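Side-chain contacts in putative tetR family transcription regulator (Shewanella loihica, PDB 3PPB), which probably binds DNA through a helix-turn-helix motif and regulates transcription as a dimer of the TetR family: residues A92-A97 with E173-A178; F106-S111 with A164-V169; Q123-I128 with L152-C157. All blocks are in the same frame, centred on the assembly; numbering follows the deposited sequence.

Contact 1 of 3, residues A92-A97 with E173-A178; sequences AALTWA and ERWQQA. With EDO (1,2-ethanediol), chain G.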
loop_
_atom_site.group_PDB
_atom_site.type_symbol
_atom_site.label_atom_id
_atom_site.label_comp_id
_atom_site.label_asym_id
_atom_site.label_seq_id
_atom_site.Cartn_x
_atom_site.Cartn_y
_atom_site.Cartn_z
ATOM N N ALA A 92 7.207 -16.712 6.160
ATOM C CA ALA A 92 7.759 -17.077 4.837
ATOM C C ALA A 92 7.588 -15.921 3.852
ATOM O O ALA A 92 8.473 -15.680 3.031
ATOM C CB ALA A 92 7.075 -18.319 4.279
ATOM N N ALA A 93 6.443 -15.211 3.934
ATOM C CA ALA A 93 6.146 -14.054 3.063
ATOM C C ALA A 93 7.122 -12.909 3.366
ATOM O O ALA A 93 7.711 -12.337 2.450
ATOM C CB ALA A 93 4.691 -13.601 3.257
ATOM N N LEU A 94 7.323 -12.613 4.659
ATOM C CA LEU A 94 8.229 -11.548 5.105
ATOM C C LEU A 94 9.671 -11.916 4.774
ATOM O O LEU A 94 10.403 -11.041 4.325
ATOM C CB LEU A 94 8.028 -11.249 6.608
ATOM C CG LEU A 94 7.078 -10.066 6.971
ATOM C CD1 LEU A 94 5.733 -10.168 6.272
ATOM C CD2 LEU A 94 6.800 -10.021 8.472
ATOM N N THR A 95 10.059 -13.218 4.899
ATOM C CA THR A 95 11.411 -13.672 4.555
ATOM C C THR A 95 11.635 -13.470 3.062
ATOM O O THR A 95 12.695 -12.974 2.662
ATOM C CB THR A 95 11.624 -15.131 4.965
ATOM O OG1 THR A 95 11.438 -15.230 6.375
ATOM C CG2 THR A 95 13.009 -15.677 4.581
ATOM N N TRP A 96 10.618 -13.809 2.244
ATOM C CA TRP A 96 10.692 -13.650 0.789
ATOM C C TRP A 96 10.913 -12.178 0.441
ATOM O O TRP A 96 11.763 -11.881 -0.394
ATOM C CB TRP A 96 9.430 -14.206 0.112
ATOM C CG TRP A 96 9.448 -14.066 -1.386
ATOM C CD1 TRP A 96 9.839 -15.007 -2.295
ATOM C CD2 TRP A 96 9.057 -12.909 -2.145
ATOM N NE1 TRP A 96 9.708 -14.515 -3.578
ATOM C CE2 TRP A 96 9.250 -13.219 -3.514
ATOM C CE3 TRP A 96 8.569 -11.636 -1.804
ATOM C CZ2 TRP A 96 8.935 -12.311 -4.536
ATOM C CZ3 TRP A 96 8.298 -10.727 -2.818
ATOM C CH2 TRP A 96 8.493 -11.065 -4.163
ATOM N N ALA A 97 10.167 -11.263 1.106
ATOM C CA ALA A 97 10.266 -9.808 0.913
ATOM C C ALA A 97 11.696 -9.287 1.192
ATOM O O ALA A 97 12.180 -8.440 0.457
ATOM C CB ALA A 97 9.270 -9.098 1.815
ATOM N N GLU A 173 17.348 -3.630 10.702
ATOM C CA GLU A 173 17.873 -4.144 11.969
ATOM C C GLU A 173 16.737 -4.735 12.841
ATOM O O GLU A 173 16.975 -5.659 13.617
ATOM C CB GLU A 173 18.665 -3.058 12.732
ATOM C CG GLU A 173 17.832 -2.023 13.496
ATOM C CD GLU A 173 17.126 -0.902 12.748
ATOM O OE1 GLU A 173 17.290 -0.791 11.512
ATOM O OE2 GLU A 173 16.432 -0.104 13.420
ATOM N N ARG A 174 15.506 -4.242 12.680
ATOM C CA ARG A 174 14.365 -4.714 13.472
ATOM C C ARG A 174 13.887 -6.081 13.009
ATOM O O ARG A 174 13.326 -6.819 13.809
ATOM C CB ARG A 174 13.227 -3.691 13.463
ATOM C CG ARG A 174 13.693 -2.402 14.115
ATOM C CD ARG A 174 12.577 -1.431 14.361
ATOM N NE ARG A 174 13.110 -0.083 14.548
ATOM C CZ ARG A 174 12.385 0.979 14.856
ATOM N NH1 ARG A 174 11.072 0.868 15.032
ATOM N NH2 ARG A 174 12.963 2.163 15.004
ATOM N N TRP A 175 14.159 -6.452 11.740
ATOM C CA TRP A 175 13.793 -7.761 11.192
ATOM C C TRP A 175 14.612 -8.859 11.896
ATOM O O TRP A 175 14.183 -10.003 11.955
ATOM C CB TRP A 175 13.995 -7.784 9.647
ATOM C CG TRP A 175 13.861 -9.149 9.016
ATOM C CD1 TRP A 175 14.853 -9.871 8.417
ATOM C CD2 TRP A 175 12.673 -9.977 8.967
ATOM N NE1 TRP A 175 14.361 -11.087 7.983
ATOM C CE2 TRP A 175 13.033 -11.190 8.333
ATOM C CE3 TRP A 175 11.354 -9.831 9.445
ATOM C CZ2 TRP A 175 12.128 -12.246 8.165
ATOM C CZ3 TRP A 175 10.454 -10.867 9.250
ATOM C CH2 TRP A 175 10.839 -12.055 8.607
ATOM N N GLN A 176 15.765 -8.489 12.470
ATOM C CA GLN A 176 16.647 -9.402 13.221
ATOM C C GLN A 176 16.193 -9.559 14.668
ATOM O O GLN A 176 16.770 -10.364 15.398
ATOM C CB GLN A 176 18.107 -8.884 13.206
ATOM C CG GLN A 176 18.746 -8.778 11.810
ATOM C CD GLN A 176 18.696 -10.056 10.997
ATOM O OE1 GLN A 176 18.955 -11.161 11.495
ATOM N NE2 GLN A 176 18.330 -9.933 9.730
ATOM N N GLN A 177 15.161 -8.786 15.090
ATOM C CA GLN A 177 14.679 -8.803 16.470
ATOM C C GLN A 177 13.368 -9.575 16.552
ATOM O O GLN A 177 12.356 -9.126 16.030
ATOM C CB GLN A 177 14.533 -7.363 17.003
ATOM C CG GLN A 177 15.868 -6.607 17.077
ATOM C CD GLN A 177 15.768 -5.101 17.247
ATOM O OE1 GLN A 177 14.698 -4.497 17.309
ATOM N NE2 GLN A 177 16.906 -4.448 17.327
ATOM N N ALA A 178 13.393 -10.734 17.235
ATOM C CA ALA A 178 12.252 -11.631 17.421
ATOM C C ALA A 178 11.021 -10.893 18.005
ATOM O O ALA A 178 9.927 -11.224 17.613
ATOM C CB ALA A 178 12.650 -12.782 18.324
HETATM C C1 EDO G . 11.824 -16.195 -5.776
HETATM O O1 EDO G . 11.034 -15.205 -6.451
HETATM C C2 EDO G . 10.910 -17.332 -5.324
HETATM O O2 EDO G . 11.657 -18.274 -4.539
#
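The indole of W175 presents its six-membered rim to T95, whose OG1 lies near the ring plane, 3.5 Å from W175 CZ2. In this all-helical TetR-like fold, the contact joins the loop between helices 150-170 and 178-192 to helix 82-99. Above one face of the indole, displaced toward the rim, stands the backbone O of L94, 4.3 Å from the plane. L94 CB reaches the same end of the indole obliquely, 3.5 Å from W175 CH2, with L94 CD2 beside W175 CZ3. In W175, CG anti to the backbone N (chi1 171°) swings the indole toward helix 82-99, and F168 meets it edge-to-face. The T95 hydroxyl is bonded to F91 O, one turn earlier, and meets the indole edge without a hydrogen bond to it. W96 points elsewhere, meeting F68 edge-to-face and F107 with ring planes about 30° apart. A serine in place of W96 would probably leave F68 and F107 without their common aromatic neighbour and open a gap between helices 53-74, 82-99 and 101-110. At the indole edge, W96 NE1 gives a weak hydrogen bond, 3.2 Å long, to O1 of an ethanediol that also bonds E67 OE1.

Contact 2 of 3, residues F106-S111 with A164-V169; sequences FFQLYS and ATRYFV. With EDO (1,2-ethanediol), chain D; EDO (1,2-ethanediol), chain F.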
loop_
_atom_site.group_PDB
_atom_site.type_symbol
_atom_site.label_atom_id
_atom_site.label_comp_id
_atom_site.label_asym_id
_atom_site.label_seq_id
_atom_site.Cartn_x
_atom_site.Cartn_y
_atom_site.Cartn_z
ATOM N N PHE A 106 8.689 -3.751 -6.215
ATOM C CA PHE A 106 7.715 -3.870 -7.306
ATOM C C PHE A 106 6.317 -4.092 -6.717
ATOM O O PHE A 106 5.373 -3.459 -7.184
ATOM C CB PHE A 106 8.112 -5.021 -8.270
ATOM C CG PHE A 106 7.093 -5.319 -9.346
ATOM C CD1 PHE A 106 7.079 -4.592 -10.531
ATOM C CD2 PHE A 106 6.130 -6.313 -9.165
ATOM C CE1 PHE A 106 6.121 -4.844 -11.515
ATOM C CE2 PHE A 106 5.171 -6.564 -10.152
ATOM C CZ PHE A 106 5.188 -5.842 -11.331
ATOM N N PHE A 107 6.181 -4.945 -5.665
ATOM C CA PHE A 107 4.872 -5.153 -5.006
ATOM C C PHE A 107 4.427 -3.874 -4.301
ATOM O O PHE A 107 3.290 -3.440 -4.443
ATOM C CB PHE A 107 4.914 -6.304 -3.988
ATOM C CG PHE A 107 4.866 -7.721 -4.509
ATOM C CD1 PHE A 107 4.365 -8.000 -5.782
ATOM C CD2 PHE A 107 5.252 -8.781 -3.705
ATOM C CE1 PHE A 107 4.293 -9.311 -6.247
ATOM C CE2 PHE A 107 5.135 -10.099 -4.157
ATOM C CZ PHE A 107 4.671 -10.352 -5.425
ATOM N N GLN A 108 5.338 -3.248 -3.580
ATOM C CA GLN A 108 5.043 -2.027 -2.849
ATOM C C GLN A 108 4.531 -0.964 -3.845
ATOM O O GLN A 108 3.541 -0.296 -3.590
ATOM C CB GLN A 108 6.314 -1.595 -2.093
ATOM C CG GLN A 108 6.095 -0.872 -0.782
ATOM C CD GLN A 108 5.271 -1.593 0.261
ATOM O OE1 GLN A 108 4.069 -1.392 0.344
ATOM N NE2 GLN A 108 5.895 -2.363 1.149
ATOM N N LEU A 109 5.119 -0.896 -5.019
ATOM C CA LEU A 109 4.672 0.089 -5.994
ATOM C C LEU A 109 3.401 -0.291 -6.761
ATOM O O LEU A 109 2.640 0.614 -7.105
ATOM C CB LEU A 109 5.791 0.349 -7.019
ATOM C CG LEU A 109 7.029 1.082 -6.528
ATOM C CD1 LEU A 109 8.207 0.799 -7.447
ATOM C CD2 LEU A 109 6.763 2.583 -6.430
ATOM N N TYR A 110 3.193 -1.581 -7.095
ATOM C CA TYR A 110 2.113 -1.946 -8.022
ATOM C C TYR A 110 0.968 -2.839 -7.496
ATOM O O TYR A 110 -0.108 -2.804 -8.100
ATOM C CB TYR A 110 2.727 -2.640 -9.261
ATOM C CG TYR A 110 3.657 -1.738 -10.045
ATOM C CD1 TYR A 110 3.169 -0.889 -11.032
ATOM C CD2 TYR A 110 5.030 -1.748 -9.818
ATOM C CE1 TYR A 110 4.018 -0.039 -11.740
ATOM C CE2 TYR A 110 5.886 -0.902 -10.522
ATOM C CZ TYR A 110 5.371 -0.041 -11.473
ATOM O OH TYR A 110 6.206 0.786 -12.173
ATOM N N SER A 111 1.193 -3.642 -6.437
ATOM C CA SER A 111 0.239 -4.615 -5.865
ATOM C C SER A 111 -1.154 -4.089 -5.510
ATOM O O SER A 111 -2.134 -4.839 -5.622
ATOM C CB SER A 111 0.808 -5.225 -4.596
ATOM O OG SER A 111 1.640 -6.309 -4.945
ATOM N N ALA A 164 3.970 -4.265 6.990
ATOM C CA ALA A 164 5.051 -4.923 7.742
ATOM C C ALA A 164 6.334 -4.968 6.922
ATOM O O ALA A 164 7.410 -4.767 7.482
ATOM C CB ALA A 164 4.637 -6.339 8.181
ATOM N N THR A 165 6.227 -5.162 5.602
ATOM C CA THR A 165 7.409 -5.213 4.738
ATOM C C THR A 165 7.966 -3.810 4.488
ATOM O O THR A 165 9.171 -3.683 4.346
ATOM C CB THR A 165 7.148 -5.991 3.467
ATOM O OG1 THR A 165 6.073 -5.409 2.736
ATOM C CG2 THR A 165 6.878 -7.468 3.749
ATOM N N ARG A 166 7.115 -2.762 4.495
ATOM C CA ARG A 166 7.552 -1.366 4.428
ATOM C C ARG A 166 8.395 -1.090 5.673
ATOM O O ARG A 166 9.512 -0.601 5.573
ATOM C CB ARG A 166 6.317 -0.415 4.394
ATOM C CG ARG A 166 6.587 1.095 4.647
ATOM C CD ARG A 166 7.106 1.802 3.399
ATOM N NE ARG A 166 8.513 1.486 3.150
ATOM C CZ ARG A 166 8.988 0.962 2.025
ATOM N NH1 ARG A 166 8.181 0.735 0.998
ATOM N NH2 ARG A 166 10.278 0.677 1.913
ATOM N N TYR A 167 7.855 -1.466 6.849
ATOM C CA TYR A 167 8.485 -1.307 8.158
ATOM C C TYR A 167 9.850 -2.001 8.213
ATOM O O TYR A 167 10.832 -1.380 8.636
ATOM C CB TYR A 167 7.550 -1.874 9.252
ATOM C CG TYR A 167 8.052 -1.723 10.669
ATOM C CD1 TYR A 167 7.994 -0.496 11.325
ATOM C CD2 TYR A 167 8.607 -2.802 11.349
ATOM C CE1 TYR A 167 8.464 -0.350 12.631
ATOM C CE2 TYR A 167 9.088 -2.665 12.647
ATOM C CZ TYR A 167 8.977 -1.445 13.299
ATOM O OH TYR A 167 9.399 -1.300 14.601
ATOM N N PHE A 168 9.921 -3.288 7.813
ATOM C CA PHE A 168 11.163 -4.019 7.920
ATOM C C PHE A 168 12.183 -3.608 6.870
ATOM O O PHE A 168 13.369 -3.719 7.146
ATOM C CB PHE A 168 10.931 -5.528 7.921
ATOM C CG PHE A 168 10.283 -6.010 9.219
ATOM C CD1 PHE A 168 10.931 -5.846 10.441
ATOM C CD2 PHE A 168 9.052 -6.657 9.206
ATOM C CE1 PHE A 168 10.348 -6.291 11.633
ATOM C CE2 PHE A 168 8.447 -7.094 10.408
ATOM C CZ PHE A 168 9.111 -6.915 11.611
ATOM N N VAL A 169 11.754 -3.074 5.716
ATOM C CA VAL A 169 12.702 -2.586 4.707
ATOM C C VAL A 169 13.259 -1.240 5.208
ATOM O O VAL A 169 14.451 -0.972 5.036
ATOM C CB VAL A 169 12.071 -2.502 3.295
ATOM C CG1 VAL A 169 12.958 -1.690 2.326
ATOM C CG2 VAL A 169 11.784 -3.908 2.747
HETATM C C1 EDO D . 0.963 -9.888 -1.692
HETATM O O1 EDO D . 0.438 -10.581 -2.823
HETATM C C2 EDO D . 2.175 -9.090 -2.145
HETATM O O2 EDO D . 1.819 -8.239 -3.231
HETATM C C1 EDO F . 1.444 1.273 -1.507
HETATM O O1 EDO F . 2.521 0.443 -1.051
HETATM C C2 EDO F . 0.137 0.504 -1.346
HETATM O O2 EDO F . -0.891 1.112 -2.143
#
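Q108 meets T165 and R166 in a buried seam of the TetR-like regulatory core, where helix 101-110 packs on helix 150-170 close to the second subunit. The side chain of Q108 points across the seam: chi1 of -149° sets CG at the edge of the R166 guanidinium, near the plane of that group and 3.2 Å from NH1, and the bend at chi2 (57°) then turns the amide toward helix 150-170. This is tight packing of a methylene against a guanidinium nitrogen; the amide plane of Q108 and the guanidinium plane are turned 58° apart. Beyond the bend, Q108 NE2 comes 3.4 Å from T165 OG1, but its hydrogen bond goes to L162 O, across on helix 150-170. The T165 hydroxyl, by contrast, is bonded within its own helix, to Y161 O.

R166 is fixed from two directions. D170 OD1 forms a salt bridge with NE, while NH1 is hydrogen-bonded to M112 O of the second subunit, so the guanidinium that Q108 touches is itself part of the dimer contact. On the far side of Q108, O1 of an ethanediol donates to the backbone O of Q108 over 2.8 Å, and the same small molecule also bonds Q108 O of the second subunit. A second ethanediol lies over one face of the F107 ring, its O2 receiving a hydrogen bond of 2.6 Å from S111 OG and also engaging K65 NZ. Both glycols probably come from the crystallisation liquor. The path from Q108 through R166 to the partner chain agrees with the position of helix 150-170 at the subunit interface, as in the helical dimer core of TetR-family regulators.

Contact 3 of 3, residues Q123-I128 with L152-C157; sequences QAMHGI and LMQDNC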
loop_
_atom_site.group_PDB
_atom_site.type_symbol
_atom_site.label_atom_id
_atom_site.label_comp_id
_atom_site.label_asym_id
_atom_site.label_seq_id
_atom_site.Cartn_x
_atom_site.Cartn_y
_atom_site.Cartn_z
ATOM N N GLN A 123 -7.048 -11.619 -10.790
ATOM C CA GLN A 123 -6.453 -12.908 -11.159
ATOM C C GLN A 123 -5.371 -13.282 -10.138
ATOM O O GLN A 123 -5.284 -14.445 -9.751
ATOM C CB GLN A 123 -5.897 -12.885 -12.604
ATOM C CG GLN A 123 -5.108 -14.139 -13.057
ATOM C CD GLN A 123 -5.796 -15.480 -12.864
ATOM O OE1 GLN A 123 -6.998 -15.641 -13.100
ATOM N NE2 GLN A 123 -5.027 -16.491 -12.480
ATOM N N ALA A 124 -4.586 -12.302 -9.681
ATOM C CA ALA A 124 -3.558 -12.539 -8.678
ATOM C C ALA A 124 -4.197 -12.887 -7.311
ATOM O O ALA A 124 -3.746 -13.819 -6.646
ATOM C CB ALA A 124 -2.667 -11.317 -8.550
HETATM N N MSE A 125 -5.254 -12.151 -6.925
HETATM C CA MSE A 125 -5.951 -12.282 -5.648
HETATM C C MSE A 125 -6.723 -13.601 -5.513
HETATM O O MSE A 125 -6.522 -14.321 -4.531
HETATM C CB MSE A 125 -6.919 -11.103 -5.467
HETATM C CG MSE A 125 -7.372 -10.877 -4.024
HETATM SE SE MSE A 125 -8.903 -9.619 -3.904
HETATM C CE MSE A 125 -8.140 -8.043 -4.907
ATOM N N HIS A 126 -7.613 -13.901 -6.470
ATOM C CA HIS A 126 -8.477 -15.084 -6.391
ATOM C C HIS A 126 -7.905 -16.297 -7.118
ATOM O O HIS A 126 -8.338 -17.421 -6.838
ATOM C CB HIS A 126 -9.884 -14.749 -6.925
ATOM C CG HIS A 126 -10.457 -13.510 -6.303
ATOM N ND1 HIS A 126 -10.776 -12.401 -7.069
ATOM C CD2 HIS A 126 -10.659 -13.212 -4.996
ATOM C CE1 HIS A 126 -11.202 -11.486 -6.210
ATOM N NE2 HIS A 126 -11.133 -11.923 -4.951
ATOM N N GLY A 127 -6.941 -16.082 -8.015
ATOM C CA GLY A 127 -6.353 -17.184 -8.766
ATOM C C GLY A 127 -5.071 -17.664 -8.131
ATOM O O GLY A 127 -5.053 -18.693 -7.442
ATOM N N ILE A 128 -4.012 -16.869 -8.296
ATOM C CA ILE A 128 -2.677 -17.148 -7.772
ATOM C C ILE A 128 -2.696 -17.273 -6.233
ATOM O O ILE A 128 -2.082 -18.190 -5.690
ATOM C CB ILE A 128 -1.674 -16.061 -8.271
ATOM C CG1 ILE A 128 -1.552 -16.130 -9.825
ATOM C CG2 ILE A 128 -0.305 -16.243 -7.600
ATOM C CD1 ILE A 128 -0.716 -14.992 -10.519
ATOM N N LEU A 152 -12.721 -8.403 1.872
ATOM C CA LEU A 152 -12.204 -7.347 2.742
ATOM C C LEU A 152 -11.088 -7.943 3.599
ATOM O O LEU A 152 -10.053 -7.318 3.788
ATOM C CB LEU A 152 -13.337 -6.758 3.625
ATOM C CG LEU A 152 -12.935 -5.695 4.668
ATOM C CD1 LEU A 152 -12.150 -4.519 4.049
ATOM C CD2 LEU A 152 -14.138 -5.197 5.414
HETATM N N MSE A 153 -11.285 -9.170 4.087
HETATM C CA MSE A 153 -10.268 -9.833 4.899
HETATM C C MSE A 153 -9.007 -10.098 4.055
HETATM O O MSE A 153 -7.919 -9.892 4.566
HETATM C CB MSE A 153 -10.837 -11.120 5.516
HETATM C CG MSE A 153 -11.997 -10.841 6.499
HETATM SE SE MSE A 153 -12.608 -12.482 7.301
HETATM C CE MSE A 153 -11.273 -12.695 8.646
ATOM N N GLN A 154 -9.146 -10.536 2.765
ATOM C CA GLN A 154 -7.945 -10.789 1.945
ATOM C C GLN A 154 -7.236 -9.472 1.654
ATOM O O GLN A 154 -6.011 -9.440 1.749
ATOM C CB GLN A 154 -8.216 -11.570 0.640
ATOM C CG GLN A 154 -6.905 -12.073 -0.007
ATOM C CD GLN A 154 -7.015 -13.092 -1.124
ATOM O OE1 GLN A 154 -8.038 -13.765 -1.309
ATOM N NE2 GLN A 154 -5.922 -13.268 -1.866
ATOM N N ASP A 155 -7.978 -8.368 1.359
ATOM C CA ASP A 155 -7.336 -7.063 1.135
ATOM C C ASP A 155 -6.610 -6.648 2.391
ATOM O O ASP A 155 -5.526 -6.070 2.315
ATOM C CB ASP A 155 -8.353 -5.982 0.747
ATOM C CG ASP A 155 -8.797 -6.014 -0.701
ATOM O OD1 ASP A 155 -8.203 -6.782 -1.486
ATOM O OD2 ASP A 155 -9.752 -5.283 -1.042
ATOM N N ASN A 156 -7.218 -6.932 3.559
ATOM C CA ASN A 156 -6.624 -6.573 4.831
ATOM C C ASN A 156 -5.307 -7.325 5.020
ATOM O O ASN A 156 -4.328 -6.695 5.416
ATOM C CB ASN A 156 -7.600 -6.811 5.977
ATOM C CG ASN A 156 -6.995 -6.466 7.295
ATOM O OD1 ASN A 156 -6.752 -5.292 7.621
ATOM N ND2 ASN A 156 -6.586 -7.510 7.976
ATOM N N CYS A 157 -5.267 -8.651 4.732
ATOM C CA CYS A 157 -4.024 -9.447 4.809
ATOM C C CYS A 157 -2.955 -8.791 3.951
ATOM O O CYS A 157 -1.815 -8.640 4.373
ATOM C CB CYS A 157 -4.261 -10.888 4.355
ATOM S SG CYS A 157 -5.329 -11.839 5.439
#
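M125 and Q154 form the close half of this contact, their side chains running past each other in opposite directions. In one of its two modelled conformers, Q154 extends, its CG anti to the backbone N, and carries its amide across to helix 118-128, where NE2 donates to M125 O over 2.9 Å. The bond is bent, with an angle of 143° at the hydrogen, and the donor is tilted 28° from the carbonyl plane. M125 CG lies 3.5 Å from the same NE2, packing a methylene beside the amide that its own carbonyl receives. A weak second bond runs from Q154 NE2 to L129 O, so the amide reaches two backbone carbonyls near the end of helix 118-128.

That helix widens into a pi-type turn here, with I128 N bonded to Q123 O at 3.1 Å; a side chain at G127 would run into Q123 O, which also accepts a weak bond from G127 N. In the TetR-like fold, the contact sets this helix end against helix 150-170, and helix 130-141 flanks it by packing I132 and A133 on Q154.

The M125 methyl makes a looser approach to D155: M125, modelled as selenomethionine, bends at chi3 (-54°), and its CE passes D155 OD1 at 3.6 Å, a van der Waals approach made at about a right angle. Y167 of the second subunit also packs on D155. The solvent side is at H126, which is exposed; one ring face covers M125 CB, but its NE2 stays 6.9 Å from D155 OD1.

In the fold
Contacts 2 and 3 share helix 150-170, with centres 16 Å apart and nearest atoms about 7 Å apart, and both touch the second subunit. Contact 1 uses the loop that follows this helix. Contacts 1 and 2, their centres 13 Å apart, meet directly: A97 CB lies 3.5 Å from T165 CG2, and R174 NH1 is 2.8 Å from Y167 OH, a probable hydrogen bond. Contact 3 stands apart from contact 1, their centres 22 Å apart. A tetraethylene glycol, probably from the crystallisation liquor, lies about 4 Å from the side chain of W175 in contact 1, and a bound one is equally near Q154 in contact 3.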